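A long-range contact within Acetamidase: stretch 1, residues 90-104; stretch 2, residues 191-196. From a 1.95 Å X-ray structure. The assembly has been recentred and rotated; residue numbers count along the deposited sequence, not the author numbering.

Stretch 1 (90-104) MTAAPGLGALGESLN
Stretch 2 (191-196) EILICG

Stretch 1 enters as the end of a strand, residues 90-92, with Met-90 (phi/psi -129/149°), Thr-91 (-126/124°) and Ala-92 (-101/120°) extended. It then folds through a type II turn from Ala-93 to Leu-96, with Gly-95 at 81/-8°, and a type I turn from Gly-97 to Gly-100, closed by Leu-96 N to Ala-93 O (3.0 Å) and Gly-100 N to Gly-97 O (3.2 Å). Stretch 2 has no regular secondary structure; a type I turn spans Glu-191 to Ile-194, where phi is 134°, and Cys-195 is extended (-143/162°). The two chains run in opposite senses: CA atoms pair Met-90 with Cys-195 (6.4 Å), Gly-97 with Ile-194 (4.6 Å) and Ala-98 with Ile-192 (5.2 Å). Together they bury 600 Å².

Two direct hydrogen bonds join them. Ala-98 N donates to Ile-192 O at 2.9 Å, and Thr-91 N donates to Cys-195 SG at 3.5 Å, a length expected for the large, diffuse sulfur acceptor; the p rotamer of Cys-195 (chi1 60°) places the sulfur there. Beside the first bond, Gly-97 CA makes a CA-H...O contact with Leu-193 O at 3.5 Å. The approach requires glycine: an ideal CB on Gly-97 would lie 2.1 Å from Leu-193 O, and its phi of 75° also favours this residue. Thr-91 O, by contrast, is buried without a polar partner, facing Ile-194 CG2 at 3.4 Å.

Two waters extend the polar network. Water 1 accepts from Ala-93 N (2.8 Å) and lies 3.0 Å from Leu-193 O. Water 2 lies 2.6 Å from Leu-96 O and 3.0 Å from Leu-193 O, and accepts a weak bond from Leu-99 N (2.7 Å). Leu-193 O is thus reached by both waters as well as by the glycine CA.

The remaining contacts are largely apolar. Leu-193 (chi1 t, chi2 p) has the largest covered area, 101 Å²; its CA-to-CB bond points away, but its end returns, bringing CD1 to Ala-92 CB (3.9 Å) and Leu-103 CD1 (4.3 Å), and CD2 to Met-90 CE (4.0 Å). Met-90, a selenomethionine in rotamer m, t, p, also sets CE 3.8 Å from Cys-195 SG. Ile-194 (t, p) points toward stretch 1, its CD1 4.1 Å from Leu-96 CB. Ile-192 (p, p) meets the second turn, with CB 4.0 Å from Ala-98 CB and CD1 3.7 Å from Leu-99 CD1; Leu-96, Leu-99 and Leu-103 are all m, t.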

HETATM    1  N   MSE A  90      23.054  -4.290   1.076  1.00 16.04           N
HETATM    2  CA  MSE A  90      22.104  -4.330  -0.014  1.00 15.17           C
HETATM    3  C   MSE A  90      22.818  -4.704  -1.314  1.00 15.77           C
HETATM    4  O   MSE A  90      23.999  -4.367  -1.524  1.00 10.23           O
HETATM    5  CB  MSE A  90      21.403  -2.977  -0.206  1.00 17.66           C
HETATM    6  CG  MSE A  90      20.542  -2.520   0.963  1.00  6.80           C
HETATM    7 SE   MSE A  90      19.441  -0.941   0.524  0.75 21.11          SE
HETATM    8  CE  MSE A  90      18.061  -1.882  -0.372  1.00 13.18           C
ATOM      9  N   THR A  91      22.056  -5.388  -2.167  1.00 15.96           N
ATOM     10  CA  THR A  91      22.465  -5.792  -3.488  1.00 17.23           C
ATOM     11  C   THR A  91      21.441  -5.318  -4.563  1.00 18.58           C
ATOM     12  O   THR A  91      20.240  -5.609  -4.469  1.00 16.34           O
ATOM     13  CB  THR A  91      22.630  -7.347  -3.566  1.00 17.83           C
ATOM     14  OG1 THR A  91      21.348  -7.975  -3.487  1.00 21.34           O
ATOM     15  CG2 THR A  91      23.511  -7.866  -2.455  1.00  8.47           C
ATOM     16  N   ALA A  92      21.938  -4.569  -5.554  1.00 18.54           N
ATOM     17  CA  ALA A  92      21.195  -4.256  -6.783  1.00 19.65           C
ATOM     18  C   ALA A  92      21.701  -5.166  -7.907  1.00 19.40           C
ATOM     19  O   ALA A  92      22.886  -5.111  -8.234  1.00 17.30           O
ATOM     20  CB  ALA A  92      21.385  -2.780  -7.172  1.00 18.83           C
ATOM     21  N   ALA A  93      20.802  -5.988  -8.480  1.00 19.96           N
ATOM     22  CA  ALA A  93      21.130  -6.965  -9.556  1.00 20.74           C
ATOM     23  C   ALA A  93      20.214  -6.800 -10.765  1.00 19.35           C
ATOM     24  O   ALA A  93      19.007  -7.000 -10.640  1.00 21.07           O
ATOM     25  CB  ALA A  93      21.016  -8.403  -9.036  1.00 19.28           C
ATOM     26  N   PRO A  94      20.776  -6.437 -11.928  1.00 18.68           N
ATOM     27  CA  PRO A  94      20.037  -6.501 -13.190  1.00 17.90           C
ATOM     28  C   PRO A  94      19.333  -7.855 -13.334  1.00 19.03           C
ATOM     29  O   PRO A  94      19.894  -8.877 -12.934  1.00 19.24           O
ATOM     30  CB  PRO A  94      21.139  -6.324 -14.227  1.00 16.93           C
ATOM     31  CG  PRO A  94      22.132  -5.496 -13.547  1.00 15.90           C
ATOM     32  CD  PRO A  94      22.139  -5.919 -12.139  1.00 18.82           C
ATOM     33  N   GLY A  95      18.106  -7.861 -13.857  1.00 19.52           N
ATOM     34  CA  GLY A  95      17.265  -9.076 -13.877  1.00 18.29           C
ATOM     35  C   GLY A  95      16.495  -9.448 -12.619  1.00 16.71           C
ATOM     36  O   GLY A  95      15.683 -10.370 -12.644  1.00 11.62           O
ATOM     37  N   LEU A  96      16.733  -8.753 -11.500  1.00 19.53           N
ATOM     38  CA  LEU A  96      15.997  -9.023 -10.250  1.00 19.87           C
ATOM     39  C   LEU A  96      15.250  -7.785  -9.712  1.00 17.46           C
ATOM     40  O   LEU A  96      15.705  -6.651  -9.851  1.00 15.52           O
ATOM     41  CB  LEU A  96      16.916  -9.551  -9.122  1.00 23.34           C
ATOM     42  CG  LEU A  96      17.633 -10.901  -9.219  1.00 25.11           C
ATOM     43  CD1 LEU A  96      18.348 -11.125  -7.900  1.00 25.54           C
ATOM     44  CD2 LEU A  96      16.692 -12.073  -9.519  1.00 22.55           C
ATOM     45  N   GLY A  97      14.116  -8.051  -9.070  1.00 15.74           N
ATOM     46  CA  GLY A  97      13.298  -7.036  -8.420  1.00 15.40           C
ATOM     47  C   GLY A  97      12.534  -6.217  -9.431  1.00 14.94           C
ATOM     48  O   GLY A  97      12.630  -6.453 -10.631  1.00 17.52           O
ATOM     49  N   ALA A  98      11.793  -5.240  -8.931  1.00 15.10           N
ATOM     50  CA  ALA A  98      10.965  -4.357  -9.749  1.00 14.48           C
ATOM     51  C   ALA A  98      11.771  -3.540 -10.743  1.00 11.66           C
ATOM     52  O   ALA A  98      11.265  -3.214 -11.800  1.00 11.60           O
ATOM     53  CB  ALA A  98      10.167  -3.410  -8.856  1.00 13.19           C
ATOM     54  N   LEU A  99      13.005  -3.175 -10.382  1.00 13.46           N
ATOM     55  CA  LEU A  99      13.884  -2.382 -11.275  1.00 13.14           C
ATOM     56  C   LEU A  99      14.819  -3.237 -12.152  1.00 13.64           C
ATOM     57  O   LEU A  99      15.710  -2.703 -12.808  1.00 13.99           O
ATOM     58  CB  LEU A  99      14.717  -1.372 -10.463  1.00 13.25           C
ATOM     59  CG  LEU A  99      13.879  -0.270  -9.792  1.00 11.56           C
ATOM     60  CD1 LEU A  99      14.762   0.627  -8.912  1.00 18.81           C
ATOM     61  CD2 LEU A  99      13.090   0.548 -10.826  1.00  9.23           C
ATOM     62  N   GLY A 100      14.607  -4.545 -12.179  1.00 14.27           N
ATOM     63  CA  GLY A 100      15.458  -5.469 -12.949  1.00 15.20           C
ATOM     64  C   GLY A 100      15.902  -5.026 -14.323  1.00 16.86           C
ATOM     65  O   GLY A 100      17.085  -5.130 -14.667  1.00 17.25           O
ATOM     66  N   GLU A 101      14.962  -4.521 -15.114  1.00 17.68           N
ATOM     67  CA  GLU A 101      15.250  -4.152 -16.476  1.00 19.24           C
ATOM     68  C   GLU A 101      15.723  -2.711 -16.602  1.00 20.51           C
ATOM     69  O   GLU A 101      16.021  -2.272 -17.690  1.00 20.05           O
ATOM     70  CB  GLU A 101      14.023  -4.367 -17.373  1.00 19.27           C
ATOM     71  CG  GLU A 101      13.360  -5.744 -17.243  1.00 21.71           C
ATOM     72  CD  GLU A 101      14.327  -6.916 -17.430  1.00 28.25           C
ATOM     73  OE1 GLU A 101      15.236  -6.818 -18.282  1.00 31.35           O
ATOM     74  OE2 GLU A 101      14.167  -7.943 -16.725  1.00 31.49           O
ATOM     75  N   SER A 102      15.788  -1.974 -15.498  1.00 21.75           N
ATOM     76  CA  SER A 102      16.275  -0.589 -15.530  1.00 20.18           C
ATOM     77  C   SER A 102      17.725  -0.501 -15.027  1.00 18.54           C
ATOM     78  O   SER A 102      18.439   0.458 -15.340  1.00 17.15           O
ATOM     79  CB  SER A 102      15.360   0.318 -14.688  1.00 21.55           C
ATOM     80  OG  SER A 102      13.988  -0.008 -14.892  1.00 20.90           O
ATOM     81  N   LEU A 103      18.164  -1.494 -14.250  1.00 15.33           N
ATOM     82  CA  LEU A 103      19.513  -1.473 -13.678  1.00 14.82           C
ATOM     83  C   LEU A 103      20.615  -1.707 -14.727  1.00 14.12           C
ATOM     84  O   LEU A 103      20.433  -2.456 -15.682  1.00 17.44           O
ATOM     85  CB  LEU A 103      19.623  -2.484 -12.519  1.00 11.93           C
ATOM     86  CG  LEU A 103      18.676  -2.263 -11.344  1.00  7.61           C
ATOM     87  CD1 LEU A 103      18.492  -3.555 -10.566  1.00 12.05           C
ATOM     88  CD2 LEU A 103      19.133  -1.147 -10.415  1.00 14.96           C
ATOM     89  N   ASN A 104      21.754  -1.039 -14.553  1.00 14.41           N
ATOM     90  CA  ASN A 104      22.870  -1.139 -15.505  1.00 15.94           C
ATOM     91  C   ASN A 104      23.896  -2.192 -15.116  1.00 14.92           C
ATOM     92  O   ASN A 104      24.434  -2.888 -15.978  1.00 13.12           O
ATOM     93  CB  ASN A 104      23.605   0.194 -15.614  1.00 15.29           C
ATOM     94  CG  ASN A 104      22.737   1.307 -16.176  1.00 23.45           C
ATOM     95  OD1 ASN A 104      22.743   2.430 -15.659  1.00 23.51           O
ATOM     96  ND2 ASN A 104      21.993   1.008 -17.244  1.00 12.93           N
ATOM     97  N   GLU A 191       9.537  -3.498  -0.975  1.00 11.44           N
ATOM     98  CA  GLU A 191      10.896  -4.083  -1.082  1.00 14.01           C
ATOM     99  C   GLU A 191      11.356  -4.121  -2.558  1.00 11.52           C
ATOM    100  O   GLU A 191      11.866  -5.134  -3.057  1.00 11.61           O
ATOM    101  CB  GLU A 191      10.905  -5.484  -0.499  1.00 11.95           C
ATOM    102  CG  GLU A 191      12.300  -5.966  -0.159  1.00 17.01           C
ATOM    103  CD  GLU A 191      12.320  -7.371   0.378  1.00 15.83           C
ATOM    104  OE1 GLU A 191      11.442  -8.164  -0.042  1.00 16.19           O
ATOM    105  OE2 GLU A 191      13.218  -7.671   1.213  1.00 12.19           O
ATOM    106  N   ILE A 192      11.170  -2.995  -3.246  1.00 13.30           N
ATOM    107  CA  ILE A 192      11.162  -2.986  -4.713  1.00 11.22           C
ATOM    108  C   ILE A 192      12.482  -3.364  -5.398  1.00 11.54           C
ATOM    109  O   ILE A 192      12.452  -3.899  -6.481  1.00 12.05           O
ATOM    110  CB  ILE A 192      10.589  -1.655  -5.328  1.00  9.19           C
ATOM    111  CG1 ILE A 192      11.469  -0.423  -5.009  1.00 14.74           C
ATOM    112  CG2 ILE A 192       9.138  -1.485  -4.897  1.00  7.59           C
ATOM    113  CD1 ILE A 192      12.692  -0.215  -5.968  1.00 13.74           C
ATOM    114  N   LEU A 193      13.617  -3.103  -4.770  1.00 11.57           N
ATOM    115  CA  LEU A 193      14.901  -3.447  -5.391  1.00 13.14           C
ATOM    116  C   LEU A 193      15.128  -4.972  -5.396  1.00 14.36           C
ATOM    117  O   LEU A 193      15.704  -5.494  -6.352  1.00 17.43           O
ATOM    118  CB  LEU A 193      16.059  -2.712  -4.699  1.00  8.59           C
ATOM    119  CG  LEU A 193      17.495  -2.873  -5.218  1.00  9.38           C
ATOM    120  CD1 LEU A 193      17.596  -2.283  -6.565  1.00  9.60           C
ATOM    121  CD2 LEU A 193      18.509  -2.241  -4.308  1.00 10.66           C
ATOM    122  N   ILE A 194      14.639  -5.650  -4.351  1.00 17.13           N
ATOM    123  CA  ILE A 194      14.823  -7.111  -4.057  1.00 16.53           C
ATOM    124  C   ILE A 194      15.199  -7.341  -2.578  1.00 14.11           C
ATOM    125  O   ILE A 194      14.992  -8.409  -2.019  1.00 14.36           O
ATOM    126  CB  ILE A 194      15.859  -7.860  -4.998  1.00 18.84           C
ATOM    127  CG1 ILE A 194      15.679  -9.393  -4.924  1.00 21.88           C
ATOM    128  CG2 ILE A 194      17.318  -7.417  -4.701  1.00 15.08           C
ATOM    129  CD1 ILE A 194      14.533  -9.942  -5.796  1.00 15.66           C
ATOM    130  N   CYS A 195      15.721  -6.328  -1.913  1.00 16.14           N
ATOM    131  CA  CYS A 195      16.163  -6.533  -0.554  1.00 13.82           C
ATOM    132  C   CYS A 195      15.866  -5.310   0.308  1.00 12.49           C
ATOM    133  O   CYS A 195      15.592  -4.212  -0.211  1.00 13.39           O
ATOM    134  CB  CYS A 195      17.664  -6.823  -0.592  1.00 15.15           C
ATOM    135  SG  CYS A 195      18.679  -5.502  -1.300  1.00 18.27           S
ATOM    136  N   GLY A 196      15.887  -5.521   1.617  1.00 11.75           N
ATOM    137  CA  GLY A 196      15.901  -4.433   2.575  1.00 12.04           C
ATOM    138  C   GLY A 196      17.355  -4.187   2.889  1.00  9.47           C
ATOM    139  O   GLY A 196      18.237  -4.659   2.181  1.00  6.81           O
TER
HETATM  140  O   HOH W   1      18.060  -5.950  -8.140  1.00 13.34           O
HETATM  141  O   HOH W   2      15.146  -4.226  -9.015  1.00 16.32           O